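Cry23AA1 (Bacillus thuringiensis, PDB 4RHZ) is a zinc-binding crystal toxin of the aerolysin-like ETX/MTX2 family that pairs with Cry37Aa1 and probably acts by forming pores in membranes. Local coordinates at residues M14-G19 with A195-N200; Q99-G104 with G217-A222; N107-L112 with G224-I229; L201-K206 with A211-S216; T232-D237 with S243-Y248. All blocks are in the same frame, centred on the assembly; numbering follows the deposited sequence.

Overall arrangement
The five contacts are spread along a long, mostly beta-stranded molecule of the aerolysin type. Contact 1 joins helices 6-18 and 191-197 near one end. Contact 5 lies near the other end, about 77 Å away between centres. Strand 211-235 runs through contacts 4, 2, 3 and 5 in that order. This one strand thus spans much of the length of the molecule. Contact 4 is about 16 Å from contact 1 between centres, and Asp196 meets Asn205 there. Contacts 2 and 3 pack neighbouring strands 96-105 and 111-119 of the smaller sheet against strand 211-235, near the zinc site. Contacts 4 and 5 are hairpins, and contact 5 also meets the Cry37Aa1 chain.

Contact 1: residues M14-G19 with A195-N200; sequences MKEVYG and ADYNPN
Tyr197 reaches across to helix 6-18 and meets Glu16 and Val17 there. It has the largest buried area of the three. Its CG is anti to the backbone N (chi1 -174°), and the ring projects from the last turn of helix 191-197 toward the other helix. The phenol donates a hydrogen bond from Tyr197 OH to Glu16 OE1, at 2.6 Å. OE1 accepts with its anti lone pair, the one turned away from the other carboxylate oxygen. Glu16 keeps an extended chain beyond CG, and its OE1 lies at the ring edge. The carboxylate and ring planes are 56° apart. The same hydroxyl also sits against the start of the glutamate side chain, with Glu16 CB 3.1 Å from Tyr197 OH. Val17 adds the apolar part. Its CG2 branch comes within 3.7 Å of Tyr197 CE1, and the two side chains run past each other in opposite directions. The helices themselves stay well apart here: Val17 CA and Tyr197 CA are 10.1 Å from each other. The contact is therefore a small side-chain bridge at the surface, far from the zinc site. Tyr13 also packs edge-to-face with the Tyr197 ring. Met14 and Tyr18 turn to strand 182-190, and Met14 also touches Val23 of strand 22-27. Asp196 ties helix 191-197 to Asn205 of strand 203-205.

Contact 2: residues Q99-G104 with G217-A222; sequences QSFKFG and GFIEGA
Ile219 packs against Phe101 and Phe103, and these three buried side chains make the whole contact. The tight part is at the CG2 methyl of Ile219. This methyl stands 3.6 Å from Phe103 CZ, at the edge of that ring and near its plane. It also lies over the centre of the Phe101 ring in a CH-pi contact. The distance from Ile219 CG2 to the Phe101 centroid is 4.2 Å, and the direction is only 9° off the ring normal. One methyl thus meets one ring by its face and the other by its edge. Ile219 CG1 is anti to the backbone N (chi1 178°), which places CG2 between the backbone N and the carbonyl carbon. The CG1 side is looser, with Ile219 CG1 4.2 Å from Phe101 CE1. Within strand 96-105, Phe101 CB lies over one face of the Phe103 ring, toward its rim. No hydrogen bond crosses the contact, and Phe101 CA stays 9.0 Å from Ile219 CA. This is face-to-face packing of two sheets, as in a beta sandwich. Ser100 and Lys102 alternate with the phenylalanines, are exposed, and lie against Ser115 and Thr113 of strand 111-119. Phe218 and Glu220 point away from the contact. Around the core, Phe101 touches Val163 of strand 146-179 and Val38 of strand 32-40. Phe103 meets Tyr159. Ile219 also touches Tyr118 of strand 111-119 and Ser83 of strand 67-90.

Contact 3: residues N107-L112 with G224-I229; sequences NSDVTL and GLRSII
Leu225 packs on Leu112 beside a classic beta bulge, in which Leu225 and Arg226 of strand 211-235 sit opposite the single residue Gln155 of strand 146-179. The bulge helps explain why these two consecutive side chains both point toward segment 107-112. Leu112 and Leu225 cross at about a right angle. They touch by their CD2 methyls, with Leu112 CD2 3.7 Å from Leu225 CD2. The other methyl of Leu225 turns to Val110, and Leu225 CD1 is 4.3 Å from Val110 CG2, a looser contact. These three buried side chains pack the start of strand 111-119 and the loop before it against strand 211-235. They are close to the metal site: the Leu112 side chain is about 9 Å from the bound zinc ion. Pro49 also touches Leu225, and Tyr159 touches Leu112. The outer side of the contact is charged. Arg226 bends at chi2 and chi3, and its guanidinium turns toward Asp109. The two side chains cross at about a right angle, with the carboxylate and guanidinium planes 53° apart. Leu260 touches both residues. The salt bridge is long, and probably weak: Asp109 OD2 approaches the edge of the guanidinium and stays 4.0 Å from Arg226 NH2.

Contact 4: residues L201-K206 with A211-S216; sequences LNLTNK and AHFKGS
His212 O takes three contacts from segment 201-206 and its bound water. Thr204 N donates to His212 O at 3.1 Å. Water 1 donates to the same oxygen at 2.8 Å from His212 O. Leu203 CA adds a CA-H...O contact to it. The water also bonds to Thr204 OG1. Thr204 chi1 of 49° sets OG1 between the backbone N and the carbonyl carbon, where it meets the water. The return bond runs from His212 N to Thr204 O, at 3.0 Å. Thr204 and His212 are thus the hydrogen-bonded pair of an antiparallel beta hairpin, strands 203-205 and 211-235. This pairing puts their side chains on one face of the sheet. Leu203 with Phe213 and Asn205 with Ala211 are the non-hydrogen-bonded pairs on either side. Farther along, Lys214 N bonds to Asn202 O at 3.0 Å. On the Leu203 face, Leu203 CD2 lies at the edge of the Phe213 ring, in its plane, and is 3.8 Å from Phe213 CB. Asn202 CB comes 3.5 Å from Phe213 CE1. Helix 191-197 covers this face, with Ala195 on Leu203 and Val191 on Ala211. On the opposite face, Thr204 and the aliphatic part of Lys206 lie beside His212. The imidazole itself is held from strand 146-179: Glu166 bonds to His212 NE2, and Asp168 bonds to His212 ND1.

Contact 5: residues T232-D237 with S243-Y248; sequences TEYPLD and STPITY
The Tyr248 ring receives Glu233 OE2 at its edge, and the carboxylate plane is turned 80° from the ring. The Tyr234 ring meets Pro245 obliquely and has Pro235 CD over one face, toward the rim. Tyr234 is modelled in two conformers, and its contacts are described for one of them. Both rings belong to a beta hairpin between strands 211-235 and 246-254. Its hydrogen-bonded pair is Glu233 with Ile246: Glu233 N to Ile246 O is 2.7 Å, and Ile246 N to Glu233 O is 3.1 Å. Glu233 and Ile246 point the same way, with Ile246 CG2 beside the extended glutamate chain, 3.8 Å from Glu233 CD. Water 2 donates to Glu233 OE1 and to Thr244 O, which links the strand to the turn. The hairpin lies at the Cry37Aa1 interface. Asp35 of the Cry37Aa1 chain bonds to Tyr234 OH in that conformer, and Tyr30 of that chain bonds to Thr247 OG1. Strand 146-179 pairs with strand 211-235, Thr232 with Glu149. A direct side-chain hydrogen bond joins the non-hydrogen-bonded pair Thr232 and Thr247. Both hydroxyls stand anti to their carbonyl carbons (chi1 -59° and -64°). Either may donate, and Thr232 OG1 lies 2.8 Å from Thr247 OG1.

Contact 1: residues M14-G19 with A195-N200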
# COMPACT_ATOMS: atom_id res chain seq x y z
N MET A 14 -28.85 -5.51 35.31
CA MET A 14 -29.39 -5.92 36.56
C MET A 14 -29.72 -4.72 37.45
O MET A 14 -30.70 -4.75 38.17
CB MET A 14 -28.44 -6.84 37.31
CG MET A 14 -28.37 -8.25 36.79
SD MET A 14 -29.93 -9.18 36.75
CE MET A 14 -30.00 -9.56 38.51
N LYS A 15 -28.86 -3.73 37.48
CA LYS A 15 -29.11 -2.58 38.33
C LYS A 15 -30.32 -1.79 37.83
O LYS A 15 -31.10 -1.34 38.63
CB LYS A 15 -27.91 -1.68 38.44
CG LYS A 15 -26.80 -2.32 39.25
CD LYS A 15 -25.60 -1.40 39.52
CE LYS A 15 -24.52 -2.20 40.24
NZ LYS A 15 -23.22 -1.47 40.40
N GLU A 16 -30.47 -1.66 36.52
CA GLU A 16 -31.53 -0.85 36.00
C GLU A 16 -32.87 -1.54 36.14
O GLU A 16 -33.87 -0.89 36.45
CB GLU A 16 -31.31 -0.45 34.53
CG GLU A 16 -30.21 0.66 34.42
CD GLU A 16 -29.96 1.12 32.99
OE1 GLU A 16 -30.47 0.47 32.03
OE2 GLU A 16 -29.28 2.16 32.84
N VAL A 17 -32.89 -2.84 35.91
CA VAL A 17 -34.12 -3.54 35.81
C VAL A 17 -34.67 -3.90 37.19
O VAL A 17 -35.89 -3.78 37.40
CB VAL A 17 -33.98 -4.78 34.95
CG1 VAL A 17 -35.20 -5.74 35.16
CG2 VAL A 17 -33.83 -4.37 33.45
N TYR A 18 -33.79 -4.29 38.11
CA TYR A 18 -34.18 -4.80 39.42
C TYR A 18 -33.91 -3.83 40.54
O TYR A 18 -34.31 -4.09 41.68
CB TYR A 18 -33.48 -6.17 39.73
CG TYR A 18 -33.96 -7.23 38.77
CD1 TYR A 18 -35.26 -7.68 38.82
CD2 TYR A 18 -33.15 -7.69 37.74
CE1 TYR A 18 -35.75 -8.60 37.92
CE2 TYR A 18 -33.64 -8.60 36.82
CZ TYR A 18 -34.94 -9.07 36.93
OH TYR A 18 -35.47 -9.96 36.02
N GLY A 19 -33.19 -2.75 40.28
CA GLY A 19 -32.79 -1.84 41.39
C GLY A 19 -31.71 -2.44 42.25
O GLY A 19 -31.41 -1.92 43.31
N ALA A 195 -28.93 -7.90 23.97
CA ALA A 195 -28.98 -7.19 22.67
C ALA A 195 -30.36 -6.52 22.48
O ALA A 195 -30.44 -5.36 22.07
CB ALA A 195 -28.63 -8.17 21.52
N ASP A 196 -31.45 -7.21 22.83
CA ASP A 196 -32.75 -6.55 22.86
C ASP A 196 -32.79 -5.39 23.84
O ASP A 196 -33.46 -4.38 23.60
CB ASP A 196 -33.86 -7.53 23.25
CG ASP A 196 -34.04 -8.62 22.22
OD1 ASP A 196 -33.75 -8.36 21.04
OD2 ASP A 196 -34.44 -9.75 22.61
N TYR A 197 -32.09 -5.50 24.97
CA TYR A 197 -32.17 -4.42 25.95
C TYR A 197 -31.40 -3.20 25.49
O TYR A 197 -31.80 -2.05 25.78
CB TYR A 197 -31.61 -4.89 27.27
CG TYR A 197 -31.76 -3.91 28.41
CD1 TYR A 197 -32.99 -3.73 29.03
CD2 TYR A 197 -30.66 -3.22 28.92
CE1 TYR A 197 -33.15 -2.87 30.10
CE2 TYR A 197 -30.79 -2.34 30.02
CZ TYR A 197 -32.06 -2.18 30.61
OH TYR A 197 -32.28 -1.33 31.68
N ASN A 198 -30.25 -3.41 24.85
CA ASN A 198 -29.35 -2.28 24.54
C ASN A 198 -28.79 -2.46 23.15
O ASN A 198 -27.92 -3.30 22.94
CB ASN A 198 -28.23 -2.20 25.55
CG ASN A 198 -27.37 -0.98 25.35
OD1 ASN A 198 -27.35 -0.40 24.27
ND2 ASN A 198 -26.67 -0.58 26.40
N PRO A 199 -29.32 -1.68 22.17
CA PRO A 199 -28.99 -1.92 20.80
C PRO A 199 -27.64 -1.23 20.45
O PRO A 199 -27.18 -1.36 19.32
CB PRO A 199 -30.17 -1.29 20.04
CG PRO A 199 -30.42 0.02 20.83
CD PRO A 199 -30.19 -0.47 22.32
N ASN A 200 -27.03 -0.54 21.41
CA ASN A 200 -25.78 0.22 21.21
C ASN A 200 -24.51 -0.51 21.65
O ASN A 200 -23.56 0.12 22.04
CB ASN A 200 -25.84 1.56 21.98
CG ASN A 200 -27.01 2.43 21.53
OD1 ASN A 200 -27.82 2.86 22.34
ND2 ASN A 200 -27.11 2.66 20.22

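Contact 2: residues Q99-G104 with G217-A222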
# COMPACT_ATOMS: atom_id res chain seq x y z
N GLN A 99 -5.74 -14.54 11.54
CA GLN A 99 -6.20 -14.48 10.16
C GLN A 99 -5.10 -14.14 9.13
O GLN A 99 -4.26 -13.27 9.35
CB GLN A 99 -7.42 -13.62 9.99
CG GLN A 99 -8.60 -14.47 9.62
CD GLN A 99 -8.78 -14.54 8.14
OE1 GLN A 99 -8.64 -13.53 7.47
NE2 GLN A 99 -9.09 -15.70 7.62
N SER A 100 -5.16 -14.87 8.04
CA SER A 100 -4.29 -14.62 6.91
C SER A 100 -5.06 -13.89 5.83
O SER A 100 -6.18 -14.24 5.53
CB SER A 100 -3.74 -15.95 6.40
OG SER A 100 -3.79 -15.93 5.00
N PHE A 101 -4.46 -12.85 5.27
CA PHE A 101 -5.09 -12.11 4.19
C PHE A 101 -4.23 -12.11 2.86
O PHE A 101 -2.99 -11.96 2.86
CB PHE A 101 -5.29 -10.66 4.59
CG PHE A 101 -5.90 -10.42 5.94
CD1 PHE A 101 -5.11 -10.43 7.09
CD2 PHE A 101 -7.26 -10.06 6.05
CE1 PHE A 101 -5.63 -10.15 8.30
CE2 PHE A 101 -7.79 -9.78 7.27
CZ PHE A 101 -6.99 -9.83 8.41
N LYS A 102 -4.93 -12.20 1.74
CA LYS A 102 -4.31 -12.14 0.44
C LYS A 102 -4.78 -10.86 -0.19
O LYS A 102 -5.97 -10.75 -0.49
CB LYS A 102 -4.77 -13.31 -0.41
CG LYS A 102 -4.35 -14.66 0.19
CD LYS A 102 -2.91 -15.15 -0.28
CE LYS A 102 -2.56 -16.59 0.17
NZ LYS A 102 -3.24 -17.64 -0.67
N PHE A 103 -3.89 -9.87 -0.32
CA PHE A 103 -4.27 -8.63 -0.94
C PHE A 103 -3.70 -8.52 -2.38
O PHE A 103 -2.57 -8.93 -2.66
CB PHE A 103 -3.82 -7.44 -0.12
CG PHE A 103 -4.46 -7.33 1.25
CD1 PHE A 103 -3.66 -7.18 2.39
CD2 PHE A 103 -5.83 -7.35 1.41
CE1 PHE A 103 -4.22 -7.05 3.68
CE2 PHE A 103 -6.42 -7.24 2.70
CZ PHE A 103 -5.61 -7.08 3.84
N GLY A 104 -4.52 -8.00 -3.29
CA GLY A 104 -4.05 -7.61 -4.62
C GLY A 104 -3.95 -6.10 -4.72
O GLY A 104 -4.33 -5.37 -3.80
N GLY A 217 -11.65 -3.67 13.29
CA GLY A 217 -10.22 -3.39 13.49
C GLY A 217 -9.52 -3.08 12.18
O GLY A 217 -10.16 -2.65 11.20
N PHE A 218 -8.22 -3.31 12.14
CA PHE A 218 -7.50 -3.06 10.87
C PHE A 218 -6.28 -3.97 10.67
O PHE A 218 -5.82 -4.59 11.61
CB PHE A 218 -7.15 -1.58 10.76
CG PHE A 218 -6.18 -1.13 11.80
CD1 PHE A 218 -4.81 -1.20 11.56
CD2 PHE A 218 -6.63 -0.61 13.03
CE1 PHE A 218 -3.89 -0.78 12.54
CE2 PHE A 218 -5.74 -0.18 14.02
CZ PHE A 218 -4.35 -0.28 13.79
N ILE A 219 -5.76 -4.04 9.43
CA ILE A 219 -4.42 -4.62 9.16
C ILE A 219 -3.76 -3.58 8.23
O ILE A 219 -4.35 -3.16 7.24
CB ILE A 219 -4.61 -6.02 8.54
CG1 ILE A 219 -3.29 -6.69 8.17
CG2 ILE A 219 -5.50 -5.99 7.27
CD1 ILE A 219 -2.42 -6.86 9.30
N GLU A 220 -2.59 -3.06 8.61
CA GLU A 220 -1.93 -2.11 7.81
C GLU A 220 -0.43 -2.45 7.71
O GLU A 220 0.12 -3.19 8.56
CB GLU A 220 -2.15 -0.69 8.31
CG GLU A 220 -1.30 -0.36 9.46
CD GLU A 220 -1.37 1.12 9.87
OE1 GLU A 220 -1.56 2.02 9.00
OE2 GLU A 220 -1.19 1.40 11.08
N GLY A 221 0.25 -1.90 6.69
CA GLY A 221 1.65 -2.33 6.33
C GLY A 221 2.25 -1.54 5.15
O GLY A 221 1.52 -0.84 4.42
N ALA A 222 3.56 -1.67 4.95
CA ALA A 222 4.26 -1.05 3.85
C ALA A 222 5.45 -1.96 3.67
O ALA A 222 6.18 -2.19 4.63
CB ALA A 222 4.75 0.38 4.24

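Contact 3: residues N107-L112 with G224-I229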
# COMPACT_ATOMS: atom_id res chain seq x y z
N ASN A 107 -5.43 -2.53 -10.81
CA ASN A 107 -4.77 -2.34 -12.11
C ASN A 107 -3.55 -3.26 -12.29
O ASN A 107 -2.89 -3.16 -13.34
CB ASN A 107 -4.47 -0.85 -12.43
CG ASN A 107 -5.69 0.12 -12.17
OD1 ASN A 107 -6.84 -0.20 -12.52
ND2 ASN A 107 -5.41 1.31 -11.58
N SER A 108 -3.24 -4.15 -11.34
CA SER A 108 -2.11 -5.10 -11.54
C SER A 108 -2.22 -6.51 -10.97
O SER A 108 -3.31 -7.02 -10.71
CB SER A 108 -0.76 -4.50 -11.18
OG SER A 108 -0.74 -4.02 -9.85
N ASP A 109 -1.07 -7.15 -10.78
CA ASP A 109 -1.01 -8.60 -10.91
C ASP A 109 -0.23 -9.28 -9.79
O ASP A 109 0.09 -10.48 -9.79
CB ASP A 109 -0.41 -8.95 -12.28
CG ASP A 109 1.02 -9.50 -12.19
OD1 ASP A 109 1.12 -10.76 -12.18
OD2 ASP A 109 2.01 -8.69 -12.13
N VAL A 110 0.11 -8.47 -8.81
CA VAL A 110 0.90 -8.94 -7.73
C VAL A 110 -0.08 -9.10 -6.53
O VAL A 110 -1.09 -8.39 -6.43
CB VAL A 110 2.09 -7.98 -7.59
CG1 VAL A 110 1.71 -6.60 -8.19
CG2 VAL A 110 2.62 -7.90 -6.17
N THR A 111 0.23 -10.10 -5.70
CA THR A 111 -0.55 -10.55 -4.59
C THR A 111 0.31 -10.52 -3.34
O THR A 111 1.41 -11.08 -3.38
CB THR A 111 -1.02 -12.02 -4.82
OG1 THR A 111 -2.40 -12.00 -5.19
CG2 THR A 111 -0.88 -12.92 -3.56
N LEU A 112 -0.15 -9.92 -2.23
CA LEU A 112 0.62 -10.13 -1.00
C LEU A 112 -0.15 -10.84 0.13
O LEU A 112 -1.37 -10.63 0.31
CB LEU A 112 1.39 -8.88 -0.54
CG LEU A 112 0.75 -7.77 0.30
CD1 LEU A 112 0.33 -8.30 1.65
CD2 LEU A 112 1.68 -6.60 0.57
N GLY A 224 8.56 -3.62 0.59
CA GLY A 224 9.03 -3.88 -0.76
C GLY A 224 8.27 -5.06 -1.28
O GLY A 224 8.13 -6.09 -0.57
N LEU A 225 7.79 -4.95 -2.50
CA LEU A 225 7.15 -6.10 -3.07
C LEU A 225 8.02 -6.90 -4.01
O LEU A 225 7.85 -8.11 -4.11
CB LEU A 225 5.92 -5.70 -3.84
CG LEU A 225 4.88 -4.84 -3.13
CD1 LEU A 225 3.96 -4.31 -4.24
CD2 LEU A 225 4.07 -5.72 -2.10
N ARG A 226 8.90 -6.20 -4.75
CA ARG A 226 9.80 -6.81 -5.72
C ARG A 226 10.86 -5.84 -6.17
O ARG A 226 10.68 -4.59 -6.02
CB ARG A 226 9.10 -7.39 -6.91
CG ARG A 226 8.03 -6.53 -7.42
CD ARG A 226 8.06 -6.60 -8.85
NE ARG A 226 6.91 -7.23 -9.41
CZ ARG A 226 6.94 -8.05 -10.48
NH1 ARG A 226 8.10 -8.38 -11.07
NH2 ARG A 226 5.80 -8.56 -10.93
N SER A 227 11.98 -6.41 -6.62
CA SER A 227 13.14 -5.68 -7.12
C SER A 227 13.17 -5.91 -8.64
O SER A 227 12.69 -6.94 -9.15
CB SER A 227 14.44 -6.14 -6.43
OG SER A 227 14.69 -7.52 -6.77
N ILE A 228 13.62 -4.89 -9.36
CA ILE A 228 13.76 -4.95 -10.79
C ILE A 228 15.16 -4.32 -11.12
O ILE A 228 15.62 -3.37 -10.43
CB ILE A 228 12.65 -4.14 -11.45
CG1 ILE A 228 11.32 -4.85 -11.30
CG2 ILE A 228 12.90 -3.95 -12.96
CD1 ILE A 228 10.11 -3.96 -11.63
N ILE A 229 15.85 -4.87 -12.13
CA ILE A 229 17.09 -4.25 -12.66
C ILE A 229 16.74 -3.66 -13.99
O ILE A 229 16.30 -4.37 -14.90
CB ILE A 229 18.20 -5.26 -12.79
CG1 ILE A 229 18.64 -5.67 -11.36
CG2 ILE A 229 19.37 -4.63 -13.54
CD1 ILE A 229 19.51 -6.87 -11.31

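Contact 4: residues L201-K206 with A211-S216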
# COMPACT_ATOMS: atom_id res chain seq x y z
N LEU A 201 -24.52 -1.84 21.58
CA LEU A 201 -23.38 -2.64 22.04
C LEU A 201 -22.81 -3.53 20.92
O LEU A 201 -22.13 -4.49 21.21
CB LEU A 201 -23.83 -3.54 23.22
CG LEU A 201 -24.52 -2.88 24.42
CD1 LEU A 201 -24.88 -3.93 25.47
CD2 LEU A 201 -23.74 -1.78 25.06
N ASN A 202 -23.12 -3.26 19.66
CA ASN A 202 -22.56 -4.04 18.54
C ASN A 202 -23.02 -5.46 18.60
O ASN A 202 -22.42 -6.36 17.98
CB ASN A 202 -21.01 -3.97 18.43
CG ASN A 202 -20.49 -2.55 18.09
OD1 ASN A 202 -21.14 -1.81 17.37
ND2 ASN A 202 -19.34 -2.17 18.63
N LEU A 203 -24.11 -5.68 19.33
CA LEU A 203 -24.73 -7.00 19.37
C LEU A 203 -26.14 -6.92 18.85
O LEU A 203 -26.87 -5.97 19.19
CB LEU A 203 -24.82 -7.51 20.80
CG LEU A 203 -23.51 -7.68 21.49
CD1 LEU A 203 -23.71 -7.50 23.04
CD2 LEU A 203 -22.95 -9.06 21.09
N THR A 204 -26.54 -7.94 18.09
CA THR A 204 -27.88 -8.04 17.56
C THR A 204 -28.44 -9.44 17.85
O THR A 204 -27.73 -10.45 17.77
CB THR A 204 -27.89 -7.79 15.99
OG1 THR A 204 -26.89 -8.60 15.41
CG2 THR A 204 -27.62 -6.34 15.62
N ASN A 205 -29.73 -9.50 18.13
CA ASN A 205 -30.46 -10.75 18.40
C ASN A 205 -30.76 -11.35 17.06
O ASN A 205 -31.49 -10.78 16.28
CB ASN A 205 -31.78 -10.39 19.10
CG ASN A 205 -32.57 -11.58 19.59
OD1 ASN A 205 -32.34 -12.76 19.19
ND2 ASN A 205 -33.52 -11.29 20.53
N LYS A 206 -30.20 -12.50 16.74
CA LYS A 206 -30.46 -13.02 15.43
C LYS A 206 -31.54 -14.10 15.48
O LYS A 206 -31.75 -14.79 14.47
CB LYS A 206 -29.15 -13.58 14.80
CG LYS A 206 -28.16 -12.55 14.23
CD LYS A 206 -28.61 -11.95 12.86
CE LYS A 206 -29.22 -10.54 13.04
NZ LYS A 206 -30.45 -10.22 12.19
N ALA A 211 -26.83 -14.40 19.70
CA ALA A 211 -26.44 -12.99 19.47
C ALA A 211 -25.21 -12.95 18.59
O ALA A 211 -24.27 -13.77 18.74
CB ALA A 211 -26.22 -12.20 20.80
N HIS A 212 -25.21 -11.99 17.67
CA HIS A 212 -24.10 -11.82 16.76
C HIS A 212 -23.33 -10.60 17.19
O HIS A 212 -23.93 -9.52 17.39
CB HIS A 212 -24.58 -11.62 15.32
CG HIS A 212 -23.47 -11.45 14.33
ND1 HIS A 212 -22.69 -12.50 13.88
CD2 HIS A 212 -23.02 -10.35 13.66
CE1 HIS A 212 -21.81 -12.05 13.00
NE2 HIS A 212 -21.99 -10.75 12.85
N PHE A 213 -22.00 -10.76 17.33
CA PHE A 213 -21.15 -9.56 17.60
C PHE A 213 -20.45 -9.08 16.32
O PHE A 213 -19.75 -9.85 15.68
CB PHE A 213 -20.12 -9.79 18.71
CG PHE A 213 -19.20 -8.64 18.88
CD1 PHE A 213 -19.62 -7.52 19.55
CD2 PHE A 213 -17.90 -8.65 18.29
CE1 PHE A 213 -18.80 -6.42 19.68
CE2 PHE A 213 -17.05 -7.56 18.42
CZ PHE A 213 -17.47 -6.44 19.10
N LYS A 214 -20.62 -7.80 16.01
CA LYS A 214 -20.03 -7.16 14.84
C LYS A 214 -19.18 -6.01 15.27
O LYS A 214 -19.69 -4.91 15.51
CB LYS A 214 -21.11 -6.64 13.91
CG LYS A 214 -20.49 -5.90 12.66
CD LYS A 214 -21.26 -6.15 11.39
CE LYS A 214 -20.55 -5.46 10.19
NZ LYS A 214 -20.97 -6.06 8.86
N GLY A 215 -17.89 -6.27 15.43
CA GLY A 215 -16.97 -5.19 15.79
C GLY A 215 -15.99 -4.88 14.66
O GLY A 215 -16.22 -5.22 13.49
N SER A 216 -14.86 -4.28 14.99
CA SER A 216 -13.96 -3.91 13.93
C SER A 216 -12.49 -3.78 14.32
O SER A 216 -12.11 -3.74 15.53
CB SER A 216 -14.48 -2.63 13.26
OG SER A 216 -14.21 -1.58 14.14
O HOH W 1 -24.27 -7.42 15.56

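Contact 5: residues T232-D237 with S243-Y248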
# COMPACT_ATOMS: atom_id res chain seq x y z
N THR A 232 19.49 0.34 -19.35
CA THR A 232 19.53 1.19 -20.56
C THR A 232 20.88 1.13 -21.32
O THR A 232 21.94 1.41 -20.73
CB THR A 232 19.20 2.69 -20.20
OG1 THR A 232 17.89 2.73 -19.59
CG2 THR A 232 19.14 3.50 -21.42
N GLU A 233 20.85 0.80 -22.62
CA GLU A 233 22.11 0.86 -23.42
C GLU A 233 22.05 2.09 -24.27
O GLU A 233 21.06 2.31 -24.89
CB GLU A 233 22.25 -0.29 -24.42
CG GLU A 233 22.00 -1.63 -23.91
CD GLU A 233 22.21 -2.78 -24.97
OE1 GLU A 233 22.52 -2.53 -26.19
OE2 GLU A 233 22.05 -3.95 -24.55
N TYR A 234 23.12 2.85 -24.28
CA TYR A 234 23.20 3.99 -25.12
C TYR A 234 24.56 4.05 -25.81
O TYR A 234 25.60 3.68 -25.27
CB TYR A 234 22.97 5.27 -24.35
CG TYR A 234 22.41 6.35 -25.24
CD1 TYR A 234 21.04 6.40 -25.53
CD2 TYR A 234 23.25 7.31 -25.82
CE1 TYR A 234 20.51 7.41 -26.34
CE2 TYR A 234 22.73 8.31 -26.64
CZ TYR A 234 21.36 8.34 -26.90
OH TYR A 234 20.84 9.31 -27.70
N PRO A 235 24.55 4.48 -27.08
CA PRO A 235 25.83 4.60 -27.86
C PRO A 235 26.81 5.56 -27.25
O PRO A 235 26.42 6.63 -26.77
CB PRO A 235 25.37 5.17 -29.21
CG PRO A 235 23.79 5.10 -29.19
CD PRO A 235 23.40 4.26 -27.98
N LEU A 236 28.08 5.18 -27.21
CA LEU A 236 29.13 6.17 -26.93
C LEU A 236 29.44 7.08 -28.14
O LEU A 236 29.29 6.67 -29.29
CB LEU A 236 30.38 5.50 -26.41
CG LEU A 236 30.25 5.12 -24.93
CD1 LEU A 236 31.34 4.08 -24.60
CD2 LEU A 236 30.31 6.42 -24.02
N ASP A 237 30.01 8.24 -27.91
CA ASP A 237 30.30 9.19 -28.97
C ASP A 237 31.11 8.58 -30.12
O ASP A 237 30.88 8.89 -31.27
CB ASP A 237 31.10 10.33 -28.39
CG ASP A 237 30.46 11.66 -28.62
OD1 ASP A 237 30.56 12.51 -27.72
OD2 ASP A 237 29.88 11.86 -29.70
N SER A 243 25.13 2.45 -32.00
CA SER A 243 24.38 1.40 -31.39
C SER A 243 22.99 1.95 -31.17
O SER A 243 22.84 3.13 -30.97
CB SER A 243 25.00 1.07 -30.05
OG SER A 243 25.23 -0.30 -29.99
N THR A 244 21.98 1.10 -31.20
CA THR A 244 20.61 1.54 -30.98
C THR A 244 20.25 1.53 -29.51
O THR A 244 20.23 0.51 -28.90
CB THR A 244 19.57 0.58 -31.63
OG1 THR A 244 19.98 0.19 -32.94
CG2 THR A 244 18.24 1.23 -31.73
N PRO A 245 19.96 2.70 -28.97
CA PRO A 245 19.55 2.91 -27.57
C PRO A 245 18.34 2.07 -27.25
O PRO A 245 17.46 1.89 -28.09
CB PRO A 245 19.21 4.40 -27.51
CG PRO A 245 19.90 5.00 -28.76
CD PRO A 245 19.76 3.93 -29.77
N ILE A 246 18.36 1.44 -26.08
CA ILE A 246 17.28 0.58 -25.68
C ILE A 246 17.21 0.50 -24.14
O ILE A 246 18.28 0.43 -23.47
CB ILE A 246 17.39 -0.83 -26.33
CG1 ILE A 246 16.12 -1.66 -26.03
CG2 ILE A 246 18.70 -1.56 -25.91
CD1 ILE A 246 16.13 -3.07 -26.65
N THR A 247 15.98 0.50 -23.59
CA THR A 247 15.80 0.15 -22.19
C THR A 247 15.04 -1.16 -22.02
O THR A 247 13.97 -1.31 -22.58
CB THR A 247 15.06 1.26 -21.44
OG1 THR A 247 15.85 2.47 -21.43
CG2 THR A 247 14.73 0.80 -19.96
N TYR A 248 15.59 -2.12 -21.28
CA TYR A 248 14.84 -3.37 -21.00
C TYR A 248 14.92 -3.68 -19.48
O TYR A 248 15.76 -3.14 -18.77
CB TYR A 248 15.36 -4.58 -21.82
CG TYR A 248 16.84 -4.85 -21.64
CD1 TYR A 248 17.30 -5.85 -20.77
CD2 TYR A 248 17.81 -4.12 -22.35
CE1 TYR A 248 18.66 -6.08 -20.58
CE2 TYR A 248 19.20 -4.36 -22.19
CZ TYR A 248 19.61 -5.34 -21.32
OH TYR A 248 20.97 -5.54 -21.11
O HOH W 2 22.78 0.13 -28.04